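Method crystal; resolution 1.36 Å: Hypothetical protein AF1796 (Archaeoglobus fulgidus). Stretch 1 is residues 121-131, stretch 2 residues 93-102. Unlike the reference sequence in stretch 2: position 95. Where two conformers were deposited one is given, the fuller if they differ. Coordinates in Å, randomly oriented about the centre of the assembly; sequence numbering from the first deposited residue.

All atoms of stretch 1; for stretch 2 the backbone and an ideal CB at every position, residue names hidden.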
# COMPACT_ATOMS: atom_id res chain seq x y z
N ALA A 121 -16.96 -14.93 6.68
CA ALA A 121 -17.04 -13.64 7.36
C ALA A 121 -16.43 -13.78 8.74
O ALA A 121 -16.88 -14.59 9.52
CB ALA A 121 -18.50 -13.17 7.45
N VAL A 122 -15.40 -12.97 9.02
CA VAL A 122 -14.82 -12.87 10.36
C VAL A 122 -15.37 -11.58 10.94
O VAL A 122 -14.97 -10.48 10.52
CB VAL A 122 -13.28 -12.86 10.34
CG1 VAL A 122 -12.74 -12.74 11.75
CG2 VAL A 122 -12.74 -14.11 9.64
N THR A 123 -16.28 -11.72 11.88
CA THR A 123 -17.12 -10.59 12.31
C THR A 123 -17.60 -10.78 13.73
O THR A 123 -17.65 -11.92 14.22
CB THR A 123 -18.32 -10.42 11.31
OG1 THR A 123 -19.15 -9.30 11.70
CG2 THR A 123 -19.28 -11.64 11.31
N GLY A 124 -17.99 -9.68 14.38
CA GLY A 124 -18.56 -9.77 15.71
C GLY A 124 -20.07 -9.91 15.68
O GLY A 124 -20.68 -10.12 16.73
N LYS A 125 -20.69 -9.82 14.50
CA LYS A 125 -22.16 -9.76 14.41
C LYS A 125 -22.70 -10.83 13.50
O LYS A 125 -22.60 -10.73 12.27
CB LYS A 125 -22.58 -8.36 13.93
CG LYS A 125 -22.20 -7.20 14.83
CD LYS A 125 -22.88 -7.27 16.20
CE LYS A 125 -24.37 -7.00 16.10
NZ LYS A 125 -25.03 -6.88 17.44
N ARG A 126 -23.27 -11.88 14.10
CA ARG A 126 -23.76 -13.05 13.35
C ARG A 126 -24.92 -12.72 12.40
O ARG A 126 -25.15 -13.45 11.43
CB ARG A 126 -24.16 -14.18 14.30
CG ARG A 126 -24.36 -15.55 13.67
CD ARG A 126 -24.71 -16.65 14.67
NE ARG A 126 -23.53 -17.12 15.38
CZ ARG A 126 -23.30 -16.91 16.68
NH1 ARG A 126 -24.19 -16.26 17.42
NH2 ARG A 126 -22.19 -17.37 17.24
N ASP A 127 -25.60 -11.60 12.66
CA ASP A 127 -26.76 -11.17 11.89
C ASP A 127 -26.51 -10.01 10.92
O ASP A 127 -27.44 -9.42 10.36
CB ASP A 127 -27.88 -10.79 12.87
CG ASP A 127 -27.43 -9.77 13.95
OD1 ASP A 127 -26.24 -9.36 14.06
OD2 ASP A 127 -28.25 -9.31 14.79
N SER A 128 -25.24 -9.69 10.73
CA SER A 128 -24.85 -8.55 9.90
C SER A 128 -25.02 -8.78 8.41
O SER A 128 -25.17 -9.92 7.98
CB SER A 128 -23.41 -8.18 10.19
OG SER A 128 -22.54 -9.27 9.85
N SER A 129 -24.97 -7.71 7.62
CA SER A 129 -25.00 -7.83 6.17
C SER A 129 -23.92 -8.83 5.66
O SER A 129 -24.19 -9.65 4.78
CB SER A 129 -24.79 -6.46 5.51
OG SER A 129 -25.85 -5.56 5.86
N LEU A 130 -22.69 -8.72 6.18
CA LEU A 130 -21.64 -9.60 5.70
C LEU A 130 -21.92 -11.04 6.07
O LEU A 130 -21.76 -11.94 5.24
CB LEU A 130 -20.32 -9.11 6.29
CG LEU A 130 -19.10 -9.84 5.74
CD1 LEU A 130 -18.96 -9.51 4.25
CD2 LEU A 130 -17.85 -9.50 6.51
N ALA A 131 -22.35 -11.27 7.32
CA ALA A 131 -22.62 -12.63 7.80
C ALA A 131 -23.74 -13.29 7.01
O ALA A 131 -23.65 -14.47 6.68
CB ALA A 131 -22.93 -12.61 9.27
N UNK A 93 -13.30 -16.01 -0.46
CA UNK A 93 -12.99 -14.67 0.04
C UNK A 93 -13.17 -14.70 1.54
O UNK A 93 -14.19 -15.19 2.04
CB UNK A 93 -13.87 -13.60 -0.60
N UNK A 94 -12.18 -14.17 2.25
CA UNK A 94 -12.26 -14.01 3.70
C UNK A 94 -12.39 -12.51 3.94
O UNK A 94 -11.47 -11.75 3.66
CB UNK A 94 -11.05 -14.60 4.42
N UNK A 95 -13.52 -12.09 4.48
CA UNK A 95 -13.78 -10.69 4.78
C UNK A 95 -13.77 -10.46 6.27
O UNK A 95 -14.43 -11.18 7.03
CB UNK A 95 -15.12 -10.24 4.18
N UNK A 96 -13.04 -9.45 6.70
CA UNK A 96 -12.91 -9.12 8.12
C UNK A 96 -13.58 -7.79 8.38
O UNK A 96 -13.20 -6.78 7.80
CB UNK A 96 -11.44 -9.08 8.55
N UNK A 97 -14.61 -7.80 9.23
CA UNK A 97 -15.37 -6.58 9.57
C UNK A 97 -16.03 -6.78 10.90
O UNK A 97 -16.84 -7.69 11.05
CB UNK A 97 -16.41 -6.24 8.50
N UNK A 98 -15.71 -5.92 11.87
CA UNK A 98 -16.28 -6.07 13.20
C UNK A 98 -17.80 -6.02 13.22
O UNK A 98 -18.48 -6.91 13.75
CB UNK A 98 -15.73 -4.98 14.12
N UNK A 99 -18.33 -4.97 12.60
CA UNK A 99 -19.78 -4.78 12.54
C UNK A 99 -20.43 -5.67 11.50
O UNK A 99 -21.63 -5.93 11.59
CB UNK A 99 -20.11 -3.32 12.24
N UNK A 100 -19.65 -6.15 10.52
CA UNK A 100 -20.23 -6.81 9.37
C UNK A 100 -21.02 -5.87 8.45
O UNK A 100 -21.76 -6.34 7.57
CB UNK A 100 -21.14 -7.94 9.85
N UNK A 101 -20.80 -4.55 8.61
CA UNK A 101 -21.52 -3.54 7.81
C UNK A 101 -20.57 -2.65 7.02
O UNK A 101 -21.03 -1.80 6.25
CB UNK A 101 -22.39 -2.67 8.72
N UNK A 102 -19.27 -2.87 7.18
CA UNK A 102 -18.25 -2.05 6.54
C UNK A 102 -18.54 -1.97 5.05
O UNK A 102 -18.55 -2.99 4.36
CB UNK A 102 -16.85 -2.61 6.79

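Position 93 lies in a strand and its CB has no atom of stretch 1 within 5.5 Å. Stretch 1 sets no limit here, and any strand-tolerant side chain would fit. The residue is Leu93.

Position 94 is also extended, and its CB points sideways. The nearest offer is the apolar side chain of Val122. A branched aliphatic residue would suit. The residue is Val94, whose CG1 lies 4.0 Å from Val122 CG2.

Position 95 pairs with Ala121 in a parallel bridge, and its CB direction is on the same sheet face as Ala121. Its carbonyl accepts from stretch 1: Val122 N to the O of 95 is 2.8 Å, nearly straight at 172°. Any residue can supply that carbonyl. An ideal CB would sit 3.7 Å from Leu130 CD2, so a small residue fits, and alanine or glycine are both reasonable. The residue is Gly95, where the reference sequence has Ala. Leu130 CD2 lies 3.8 Å from Gly95 O.

Position 96 is bridged to Val122, and both side chains are on one face. Val122 suits an apolar residue such as Val, Ile or Leu; the extended backbone is also friendly to beta-branched ones. The residue is Ile96. Its CG1 packs 4.2 Å from Val122 CB, and its CA makes a CA-H...O contact of 3.4 Å to Val122 O.

Position 97 donates its backbone N to Val122 O at 3.0 Å, continuing the parallel ladder. The ideal CB points sideways, 4.1 Å from Leu130 CD2 and 5.2 Å from Thr123 OG1. A small residue, apolar or hydroxylated, would suit. The residue is Ser97. Its CB lies 4.0 Å from Leu130 CD2, while its OG accepts a weak bond from the N of 100.

Position 98 has phi/psi of -59/-52, open to most residues, and its CB direction is away from stretch 1. Its O accepts from Gly124 N at 2.9 Å. Many residues would be possible; the residue is Gly98. The Thr123 hydroxyl has the carbonyls of both Ser97 and Gly98 within reach.

Position 99 also points away, with Lys125 CG 5.1 Å from the ideal CB. Small polar residues are plausible. The residue is Ser99, whose OG accepts from the N of 101 at 2.9 Å.

Position 100 is the most restrictive. Phi is +69°, and an ideal CB would clash with Ser128 OG at 1.9 Å and sit tightly, 3.0 Å, from Thr123 OG1. Only glycine fits comfortably. The residue is Gly100. Its CA lies 3.4 Å from Ser128 OG, and its O accepts from Leu130 N at 2.9 Å.

Position 101 starts sideways, but Ser129 offers two donors, its N and its OG. A long acceptor could reach them: glutamate or glutamine. The residue is Glu101. OE1 accepts from Ser129 OG at 2.6 Å, and OE2 from Ser129 N at 3.0 Å.

Position 102 is beyond reach of stretch 1 and precedes a helix, where Ser, Thr, Asp or Asn are common. The residue is Thr102; its side chain makes no capping bond. Thr102 OG1 accepts from Ser97 OG at 2.7 Å.

Stretch 2 93-102: LVGISGSGET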
# COMPACT_ATOMS: atom_id res chain seq x y z
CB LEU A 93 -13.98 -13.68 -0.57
CG LEU A 93 -13.86 -12.21 -0.12
CD1 LEU A 93 -12.46 -11.61 -0.44
CD2 LEU A 93 -14.95 -11.41 -0.78
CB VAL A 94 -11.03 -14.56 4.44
CG1 VAL A 94 -11.19 -14.36 5.95
CG2 VAL A 94 -10.82 -16.07 4.09
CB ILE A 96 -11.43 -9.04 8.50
CG1 ILE A 96 -10.73 -10.35 8.16
CG2 ILE A 96 -11.28 -8.70 10.00
CD1 ILE A 96 -9.25 -10.33 8.46
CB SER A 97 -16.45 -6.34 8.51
OG SER A 97 -17.37 -5.33 8.92
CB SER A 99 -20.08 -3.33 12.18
OG SER A 99 -19.64 -3.05 10.85
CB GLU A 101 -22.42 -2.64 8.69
CG GLU A 101 -23.39 -3.44 9.54
CD GLU A 101 -24.39 -4.25 8.72
OE1 GLU A 101 -24.67 -3.93 7.54
OE2 GLU A 101 -24.91 -5.25 9.26
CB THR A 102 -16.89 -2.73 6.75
OG1 THR A 102 -16.64 -2.87 8.16
CG2 THR A 102 -15.78 -1.87 6.24
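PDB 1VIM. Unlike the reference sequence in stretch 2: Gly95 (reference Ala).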